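Local coordinates for Ice-binding protein (Flavobacteriaceae bacterium, PDB 5UYT) that binds ice and probably serves as a bacterial antifreeze protein, using right-handed beta-helix (beta-solenoid) domains, at residues N281-L286 with K366-V371; N362-V367 with K380-G385; E399-S404 with Q417-C422. All blocks are in the same frame, centred on the assembly; numbering follows the deposited sequence.

Interaction 1: N281-L286 with K366-V371; sequences NAYTYL and KVDGAV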
loop_
_atom_site.group_PDB
_atom_site.type_symbol
_atom_site.label_atom_id
_atom_site.label_comp_id
_atom_site.label_asym_id
_atom_site.label_seq_id
_atom_site.Cartn_x
_atom_site.Cartn_y
_atom_site.Cartn_z
ATOM N N ASN A 281 -26.829 2.207 -6.176
ATOM C CA ASN A 281 -26.085 2.241 -7.447
ATOM C C ASN A 281 -24.567 2.237 -7.194
ATOM O O ASN A 281 -23.826 1.491 -7.863
ATOM C CB ASN A 281 -26.447 3.444 -8.309
ATOM C CG ASN A 281 -27.886 3.422 -8.820
ATOM O OD1 ASN A 281 -28.488 2.370 -9.029
ATOM N ND2 ASN A 281 -28.430 4.621 -9.057
ATOM N N ALA A 282 -24.119 3.046 -6.233
ATOM C CA ALA A 282 -22.697 3.133 -5.893
ATOM C C ALA A 282 -22.179 1.789 -5.341
ATOM O O ALA A 282 -21.075 1.346 -5.699
ATOM C CB ALA A 282 -22.443 4.265 -4.896
ATOM N N TYR A 283 -22.956 1.153 -4.462
ATOM C CA TYR A 283 -22.523 -0.125 -3.902
ATOM C C TYR A 283 -22.322 -1.172 -5.012
ATOM O O TYR A 283 -21.284 -1.840 -5.075
ATOM C CB TYR A 283 -23.512 -0.634 -2.837
ATOM C CG TYR A 283 -23.062 -1.911 -2.162
ATOM C CD1 TYR A 283 -22.273 -1.874 -0.998
ATOM C CD2 TYR A 283 -23.433 -3.137 -2.667
ATOM C CE1 TYR A 283 -21.859 -3.060 -0.381
ATOM C CE2 TYR A 283 -23.025 -4.331 -2.077
ATOM C CZ TYR A 283 -22.241 -4.283 -0.937
ATOM O OH TYR A 283 -21.882 -5.489 -0.374
ATOM N N THR A 284 -23.321 -1.315 -5.882
ATOM C CA THR A 284 -23.234 -2.233 -7.013
ATOM C C THR A 284 -22.035 -1.925 -7.916
ATOM O O THR A 284 -21.355 -2.838 -8.363
ATOM C CB THR A 284 -24.517 -2.193 -7.852
ATOM O OG1 THR A 284 -25.610 -2.470 -6.972
ATOM C CG2 THR A 284 -24.483 -3.205 -9.001
ATOM N N TYR A 285 -21.787 -0.644 -8.172
ATOM C CA TYR A 285 -20.625 -0.256 -8.981
ATOM C C TYR A 285 -19.321 -0.724 -8.320
ATOM O O TYR A 285 -18.455 -1.308 -9.000
ATOM C CB TYR A 285 -20.592 1.265 -9.228
ATOM C CG TYR A 285 -19.314 1.710 -9.931
ATOM C CD1 TYR A 285 -19.212 1.670 -11.321
ATOM C CD2 TYR A 285 -18.211 2.149 -9.207
ATOM C CE1 TYR A 285 -18.046 2.068 -11.975
ATOM C CE2 TYR A 285 -17.030 2.535 -9.851
ATOM C CZ TYR A 285 -16.963 2.520 -11.230
ATOM O OH TYR A 285 -15.790 2.909 -11.887
ATOM N N LEU A 286 -19.175 -0.467 -7.018
ATOM C CA LEU A 286 -17.951 -0.822 -6.278
ATOM C C LEU A 286 -17.772 -2.345 -6.217
ATOM O O LEU A 286 -16.672 -2.884 -6.474
ATOM C CB LEU A 286 -17.991 -0.247 -4.862
ATOM C CG LEU A 286 -17.824 1.267 -4.712
ATOM C CD1 LEU A 286 -17.978 1.678 -3.251
ATOM C CD2 LEU A 286 -16.473 1.733 -5.283
ATOM N N LYS A 366 -16.109 -0.722 0.297
ATOM C CA LYS A 366 -17.342 -1.456 0.042
ATOM C C LYS A 366 -17.403 -2.581 1.068
ATOM O O LYS A 366 -16.582 -3.505 0.973
ATOM C CB LYS A 366 -17.263 -2.032 -1.378
ATOM C CG LYS A 366 -18.545 -2.687 -1.933
ATOM C CD LYS A 366 -18.763 -4.122 -1.451
ATOM C CE LYS A 366 -17.583 -5.066 -1.681
ATOM N NZ LYS A 366 -17.803 -6.372 -0.981
ATOM N N VAL A 367 -18.333 -2.523 2.030
ATOM C CA VAL A 367 -18.337 -3.520 3.114
ATOM C C VAL A 367 -19.616 -4.381 3.057
ATOM O O VAL A 367 -20.737 -3.895 3.242
ATOM C CB VAL A 367 -18.230 -2.828 4.506
ATOM C CG1 VAL A 367 -18.199 -3.908 5.592
ATOM C CG2 VAL A 367 -16.980 -1.920 4.537
ATOM N N ASP A 368 -19.446 -5.664 2.754
ATOM C CA ASP A 368 -20.600 -6.546 2.656
ATOM C C ASP A 368 -20.883 -7.150 4.030
ATOM O O ASP A 368 -20.634 -8.338 4.284
ATOM C CB ASP A 368 -20.386 -7.646 1.608
ATOM C CG ASP A 368 -21.617 -8.485 1.391
ATOM O OD1 ASP A 368 -22.740 -8.031 1.702
ATOM O OD2 ASP A 368 -21.483 -9.630 0.879
ATOM N N GLY A 369 -21.384 -6.292 4.916
ATOM C CA GLY A 369 -21.700 -6.676 6.275
ATOM C C GLY A 369 -21.771 -5.474 7.201
ATOM O O GLY A 369 -21.825 -4.321 6.757
ATOM N N ALA A 370 -21.788 -5.756 8.504
ATOM C CA ALA A 370 -21.817 -4.693 9.535
ATOM C C ALA A 370 -20.531 -3.870 9.541
ATOM O O ALA A 370 -19.471 -4.319 9.057
ATOM C CB ALA A 370 -22.047 -5.327 10.913
ATOM N N VAL A 371 -20.636 -2.646 10.049
ATOM C CA VAL A 371 -19.464 -1.734 10.159
ATOM C C VAL A 371 -19.429 -1.251 11.606
ATOM O O VAL A 371 -20.421 -0.722 12.091
ATOM C CB VAL A 371 -19.617 -0.527 9.213
ATOM C CG1 VAL A 371 -18.493 0.509 9.431
ATOM C CG2 VAL A 371 -19.629 -1.001 7.740
#
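Tyr-283 and Lys-366 carry this contact, the aliphatic part of the lysine lying against the phenol ring. Between these two side chains the closest atoms are Lys-366 CD and Tyr-283 CE1, 3.4 Å apart. Lys-366 CG stands 4.1 Å from the Tyr-283 ring centroid, 30° off the ring normal, which makes it an off-centre CH-pi contact, and the two side chains cross obliquely. Tyr-283 has CG anti to the backbone N (chi1 -176°), and although its first side-chain bond does not aim at the strand, the far end of the ring comes close to it. Farther along, Tyr-283 OH lies 3.3 Å from Asp-368 CB. The ring and carboxylate planes are turned 64° apart, and the two side chains meet at about a right angle.

These residues join helix 270-288 to the parallel strands of the beta-helix it flanks, a pairing found in this ice-binding family. The ring also touches Ile-384 on the neighbouring strand 382-385. Val-367 O approaches the ring edge near its plane, 3.9 Å from Tyr-283 CE1. Three residues on, nearly one helical turn, Leu-286 CB packs on Lys-366 CG at 3.9 Å. The lysine chain is bent at chi2 and chi3, and its buried NZ is hydrogen-bonded to Ile-340 O. Asp-368 is the centre of an inverse gamma turn, closed by a weak bond from Gly-369 N to Val-367 O.

Interaction 2: N362-V367 with K380-G385; sequences NVFWKV and KGSVIG
Strands 363-367 and 382-385 are parallel rungs on successive coils of the right-handed beta-helix, with Phe-364 beside Ser-382 and Trp-365 beside Val-383, eighteen residues later in each case. The ladder runs through four backbone bonds: Ser-382 N donates to Val-363 O at 2.8 Å, Trp-365 N to Ser-382 O at 2.9 Å, and Ile-384 N to Trp-365 O at 2.8 Å. Val-367 N completes it with a bond to Ile-384 O.

Trp-365 adds a bond that belongs to its side chain. Here chi1 of -58° sets CG anti to the carbonyl carbon, beside the backbone N. The indole NE1 donates to Lys-380 O at 2.9 Å with an N-H...O angle of 153°. NE1 lies in the carbonyl plane, while the oxygen sits 17° out of the indole plane. On the same face, Trp-365 CD1 meets Val-383 CG2 at 4.0 Å, and Val-367 CG2 meets Val-383 CG1 at 3.9 Å. Phe-379, Ile-338 and Phe-301 also pack around the indole. The other face holds Phe-364, whose CD1 lies 3.9 Å from Ser-382 CB. Gly-381 turns the corner, where a beta carbon would fall 2.7 Å from Val-363 CG1, a clash.

An alanine in place of Trp-365 would probably leave Lys-380 O without its indole donor and open a gap beside Val-383 CG2. The contact thus fixes neighbouring coils twice, by backbone bonds along the rungs and by a side-chain bond at the corner that precedes strand 382-385, where a buried N-H finds its acceptor.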
loop_
_atom_site.group_PDB
_atom_site.type_symbol
_atom_site.label_atom_id
_atom_site.label_comp_id
_atom_site.label_asym_id
_atom_site.label_seq_id
_atom_site.Cartn_x
_atom_site.Cartn_y
_atom_site.Cartn_z
ATOM N N ASN A 362 -11.327 10.459 -2.493
ATOM C CA ASN A 362 -11.018 9.411 -3.490
ATOM C C ASN A 362 -10.784 8.038 -2.864
ATOM O O ASN A 362 -10.202 7.162 -3.510
ATOM C CB ASN A 362 -9.775 9.804 -4.334
ATOM C CG ASN A 362 -9.993 11.080 -5.137
ATOM O OD1 ASN A 362 -11.119 11.450 -5.432
ATOM N ND2 ASN A 362 -8.905 11.775 -5.480
ATOM N N VAL A 363 -11.232 7.865 -1.621
ATOM C CA VAL A 363 -11.109 6.590 -0.903
ATOM C C VAL A 363 -12.498 6.007 -0.643
ATOM O O VAL A 363 -13.394 6.715 -0.097
ATOM C CB VAL A 363 -10.411 6.837 0.443
ATOM C CG1 VAL A 363 -10.328 5.536 1.225
ATOM C CG2 VAL A 363 -9.017 7.432 0.185
ATOM N N PHE A 364 -12.698 4.755 -1.088
ATOM C CA PHE A 364 -13.998 4.093 -0.952
ATOM C C PHE A 364 -13.861 2.721 -0.336
ATOM O O PHE A 364 -12.948 1.959 -0.692
ATOM C CB PHE A 364 -14.654 3.940 -2.326
ATOM C CG PHE A 364 -14.815 5.252 -3.027
ATOM C CD1 PHE A 364 -15.942 6.043 -2.783
ATOM C CD2 PHE A 364 -13.780 5.755 -3.826
ATOM C CE1 PHE A 364 -16.072 7.298 -3.380
ATOM C CE2 PHE A 364 -13.911 7.017 -4.430
ATOM C CZ PHE A 364 -15.039 7.781 -4.190
ATOM N N TRP A 365 -14.798 2.390 0.546
ATOM C CA TRP A 365 -14.773 1.096 1.210
ATOM C C TRP A 365 -16.122 0.455 0.923
ATOM O O TRP A 365 -17.171 1.034 1.264
ATOM C CB TRP A 365 -14.672 1.284 2.727
ATOM C CG TRP A 365 -13.467 2.071 3.202
ATOM C CD1 TRP A 365 -13.301 3.437 3.162
ATOM C CD2 TRP A 365 -12.298 1.536 3.817
ATOM N NE1 TRP A 365 -12.080 3.772 3.709
ATOM C CE2 TRP A 365 -11.445 2.622 4.116
ATOM C CE3 TRP A 365 -11.867 0.226 4.116
ATOM C CZ2 TRP A 365 -10.187 2.449 4.716
ATOM C CZ3 TRP A 365 -10.621 0.054 4.737
ATOM C CH2 TRP A 365 -9.801 1.169 5.047
ATOM N N LYS A 366 -16.109 -0.722 0.297
ATOM C CA LYS A 366 -17.342 -1.456 0.042
ATOM C C LYS A 366 -17.403 -2.581 1.068
ATOM O O LYS A 366 -16.582 -3.505 0.973
ATOM C CB LYS A 366 -17.263 -2.032 -1.378
ATOM C CG LYS A 366 -18.545 -2.687 -1.933
ATOM C CD LYS A 366 -18.763 -4.122 -1.451
ATOM C CE LYS A 366 -17.583 -5.066 -1.681
ATOM N NZ LYS A 366 -17.803 -6.372 -0.981
ATOM N N VAL A 367 -18.333 -2.523 2.030
ATOM C CA VAL A 367 -18.337 -3.520 3.114
ATOM C C VAL A 367 -19.616 -4.381 3.057
ATOM O O VAL A 367 -20.737 -3.895 3.242
ATOM C CB VAL A 367 -18.230 -2.828 4.506
ATOM C CG1 VAL A 367 -18.199 -3.908 5.592
ATOM C CG2 VAL A 367 -16.980 -1.920 4.537
ATOM N N LYS A 380 -11.206 7.546 7.260
ATOM C CA LYS A 380 -11.203 8.427 6.078
ATOM C C LYS A 380 -11.783 7.677 4.892
ATOM O O LYS A 380 -11.521 6.482 4.715
ATOM C CB LYS A 380 -9.784 8.944 5.762
ATOM C CG LYS A 380 -9.266 9.830 6.914
ATOM C CD LYS A 380 -7.946 10.523 6.640
ATOM C CE LYS A 380 -7.430 11.274 7.886
ATOM N NZ LYS A 380 -7.326 10.383 9.105
ATOM N N GLY A 381 -12.560 8.394 4.098
ATOM C CA GLY A 381 -13.138 7.846 2.865
ATOM C C GLY A 381 -14.634 7.625 3.004
ATOM O O GLY A 381 -15.209 7.929 4.057
ATOM N N SER A 382 -15.249 7.095 1.946
ATOM C CA SER A 382 -16.693 6.842 1.960
ATOM C C SER A 382 -16.930 5.338 2.155
ATOM O O SER A 382 -16.527 4.527 1.312
ATOM C CB SER A 382 -17.300 7.303 0.629
ATOM O OG SER A 382 -17.219 8.706 0.525
ATOM N N VAL A 383 -17.569 4.982 3.272
ATOM C CA VAL A 383 -17.816 3.581 3.587
ATOM C C VAL A 383 -19.245 3.318 3.159
ATOM O O VAL A 383 -20.176 4.046 3.537
ATOM C CB VAL A 383 -17.755 3.281 5.103
ATOM C CG1 VAL A 383 -18.035 1.788 5.332
ATOM C CG2 VAL A 383 -16.429 3.679 5.683
ATOM N N ILE A 384 -19.418 2.275 2.354
ATOM C CA ILE A 384 -20.757 1.852 1.983
ATOM C C ILE A 384 -20.926 0.422 2.401
ATOM O O ILE A 384 -20.400 -0.492 1.748
ATOM C CB ILE A 384 -20.998 1.949 0.488
ATOM C CG1 ILE A 384 -20.623 3.342 -0.021
ATOM C CG2 ILE A 384 -22.468 1.615 0.200
ATOM C CD1 ILE A 384 -21.014 3.562 -1.462
ATOM N N GLY A 385 -21.657 0.256 3.496
ATOM C CA GLY A 385 -21.948 -1.038 4.069
ATOM C C GLY A 385 -23.219 -1.581 3.448
ATOM O O GLY A 385 -23.970 -0.859 2.768
#

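Interaction 3: E399-S404 with Q417-C422; sequences EGRVLS and QMTPGC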
loop_
_atom_site.group_PDB
_atom_site.type_symbol
_atom_site.label_atom_id
_atom_site.label_comp_id
_atom_site.label_asym_id
_atom_site.label_seq_id
_atom_site.Cartn_x
_atom_site.Cartn_y
_atom_site.Cartn_z
ATOM N N GLU A 399 -13.570 11.702 8.073
ATOM C CA GLU A 399 -13.428 12.629 6.948
ATOM C C GLU A 399 -13.906 11.800 5.769
ATOM O O GLU A 399 -13.172 10.953 5.240
ATOM C CB GLU A 399 -11.976 13.066 6.784
ATOM C CG GLU A 399 -11.692 14.052 5.679
ATOM C CD GLU A 399 -10.197 14.317 5.510
ATOM O OE1 GLU A 399 -9.405 13.822 6.362
ATOM O OE2 GLU A 399 -9.804 15.051 4.543
ATOM N N GLY A 400 -15.161 12.016 5.398
ATOM C CA GLY A 400 -15.789 11.153 4.384
ATOM C C GLY A 400 -17.228 10.926 4.812
ATOM O O GLY A 400 -17.903 11.851 5.188
ATOM N N ARG A 401 -17.702 9.677 4.739
ATOM C CA ARG A 401 -19.098 9.389 5.079
ATOM C C ARG A 401 -19.251 7.945 5.475
ATOM O O ARG A 401 -18.456 7.111 5.089
ATOM C CB ARG A 401 -20.100 9.755 3.961
ATOM C CG ARG A 401 -19.707 9.370 2.559
ATOM C CD ARG A 401 -20.639 10.015 1.498
ATOM N NE ARG A 401 -20.436 11.459 1.239
ATOM C CZ ARG A 401 -19.385 11.986 0.607
ATOM N NH1 ARG A 401 -18.351 11.217 0.152
ATOM N NH2 ARG A 401 -19.340 13.300 0.388
ATOM N N VAL A 402 -20.289 7.658 6.259
ATOM C CA VAL A 402 -20.591 6.266 6.583
ATOM C C VAL A 402 -22.047 6.001 6.196
ATOM O O VAL A 402 -22.953 6.689 6.675
ATOM C CB VAL A 402 -20.416 6.032 8.081
ATOM C CG1 VAL A 402 -20.847 4.611 8.397
ATOM C CG2 VAL A 402 -18.938 6.249 8.485
ATOM N N LEU A 403 -22.243 5.043 5.290
ATOM C CA LEU A 403 -23.508 4.815 4.628
ATOM C C LEU A 403 -23.800 3.322 4.761
ATOM O O LEU A 403 -22.867 2.538 4.803
ATOM C CB LEU A 403 -23.418 5.174 3.120
ATOM C CG LEU A 403 -22.664 6.496 2.834
ATOM C CD1 LEU A 403 -22.471 6.631 1.346
ATOM C CD2 LEU A 403 -23.526 7.663 3.294
ATOM N N SER A 404 -25.066 2.939 4.859
ATOM C CA SER A 404 -25.414 1.522 4.757
ATOM C C SER A 404 -26.649 1.406 3.920
ATOM O O SER A 404 -27.618 2.170 4.108
ATOM C CB SER A 404 -25.703 0.842 6.110
ATOM O OG SER A 404 -26.037 -0.539 5.851
ATOM N N GLN A 417 -17.330 14.666 8.910
ATOM C CA GLN A 417 -17.346 15.752 7.954
ATOM C C GLN A 417 -17.195 15.238 6.547
ATOM O O GLN A 417 -16.207 14.591 6.221
ATOM C CB GLN A 417 -16.213 16.779 8.257
ATOM C CG GLN A 417 -16.402 17.452 9.646
ATOM C CD GLN A 417 -15.254 18.367 10.052
ATOM O OE1 GLN A 417 -14.782 18.325 11.224
ATOM N NE2 GLN A 417 -14.828 19.199 9.150
ATOM N N MET A 418 -18.204 15.491 5.716
ATOM C CA MET A 418 -18.158 15.028 4.331
ATOM C C MET A 418 -16.984 15.626 3.568
ATOM O O MET A 418 -16.535 16.755 3.845
ATOM C CB MET A 418 -19.471 15.369 3.613
ATOM C CG MET A 418 -19.745 16.846 3.455
ATOM S SD MET A 418 -21.290 17.103 2.516
ATOM C CE MET A 418 -21.386 18.880 2.519
ATOM N N THR A 419 -16.481 14.849 2.613
ATOM C CA THR A 419 -15.450 15.269 1.678
ATOM C C THR A 419 -16.149 15.960 0.481
ATOM O O THR A 419 -17.385 15.862 0.352
ATOM C CB THR A 419 -14.649 14.032 1.212
ATOM O OG1 THR A 419 -15.581 12.985 0.893
ATOM C CG2 THR A 419 -13.735 13.534 2.390
ATOM N N PRO A 420 -15.395 16.687 -0.359
ATOM C CA PRO A 420 -16.069 17.561 -1.352
ATOM C C PRO A 420 -16.895 16.849 -2.422
ATOM O O PRO A 420 -16.616 15.702 -2.815
ATOM C CB PRO A 420 -14.911 18.310 -2.021
ATOM C CG PRO A 420 -13.817 18.277 -1.018
ATOM C CD PRO A 420 -13.945 16.972 -0.285
ATOM N N GLY A 421 -17.891 17.557 -2.920
ATOM C CA GLY A 421 -18.636 17.136 -4.099
ATOM C C GLY A 421 -20.066 17.653 -4.036
ATOM O O GLY A 421 -20.713 17.800 -5.042
ATOM N N CYS A 422 -20.568 17.903 -2.830
ATOM C CA CYS A 422 -21.920 18.406 -2.674
ATOM C C CYS A 422 -21.971 19.844 -3.193
ATOM O O CYS A 422 -21.068 20.630 -2.930
ATOM C CB CYS A 422 -22.352 18.323 -1.187
ATOM S SG CYS A 422 -24.107 18.752 -0.951
HETATM O O HOH W 1 -16.713 13.309 -1.426
#
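Thr-419, Arg-401 and Gly-400 bury the most surface here, and the threonine touches the other two with different branches. Its methyl, CG2, lies 3.7 Å from Gly-400 N and is flanked by Glu-399 CG at 3.9 Å; the Glu-399 and Thr-419 side chains meet at about a right angle. Thr-419 OG1 takes the position between the backbone N and the carbonyl carbon (chi1 45°) and turns to the guanidinium side.

Arg-401 brings its guanidinium edge to Thr-419 O, which NH2 contacts at 3.2 Å in a weak hydrogen bond with an N-H...O angle of 129°. A water in the guanidinium plane also bridges the two segments. It accepts from Arg-401 NH1 at 3.1 Å, donates to Pro-420 O at 2.8 Å and is hydrogen-bonded to Thr-419 OG1 at 2.6 Å. The cation has further partners, with NH1 bound to Ser-382 OG, NH2 to Val-222 O and NE to Tyr-224 O, so several bonds fix its rotation.

Gly-400 supplies the backbone link: its N donates to Gln-417 O at 2.9 Å. At its backbone angles a beta carbon would be jammed against Glu-399 O. The parallel bridge of Glu-399 with Gln-417 ends here, and residues 418-422 leave the strand as a loop. Cys-422 then forms a disulfide with Cys-223. Parallel pairing of successive coils at a corner is typical of a beta-helix; here the coil is eighteen residues long, and the chain leaves strand 415-417, the last strand modelled, which also pairs with strand 240-242.

In the fold
Interactions 1 and 2 are buried and share Lys-366 and Val-367 on strand 363-367: in interaction 2 that strand pairs with its neighbour coil, whereas in interaction 1 its helix-facing side receives helix 270-288. Ile-384 joins them, packing against Ala-282, Tyr-283 and Leu-286. Interaction 3 is partly buried and lies one coil farther on, its centre about 9 Å from that of interaction 2 and 15 Å from that of interaction 1. Gly-381 N to Glu-399 O is a probable hydrogen bond between interactions 2 and 3, beside the arginine-serine bond. The chemistry shifts accordingly, from ring and aliphatic packing, through a backbone ladder, to a water-bridged arginine at the chain's exit.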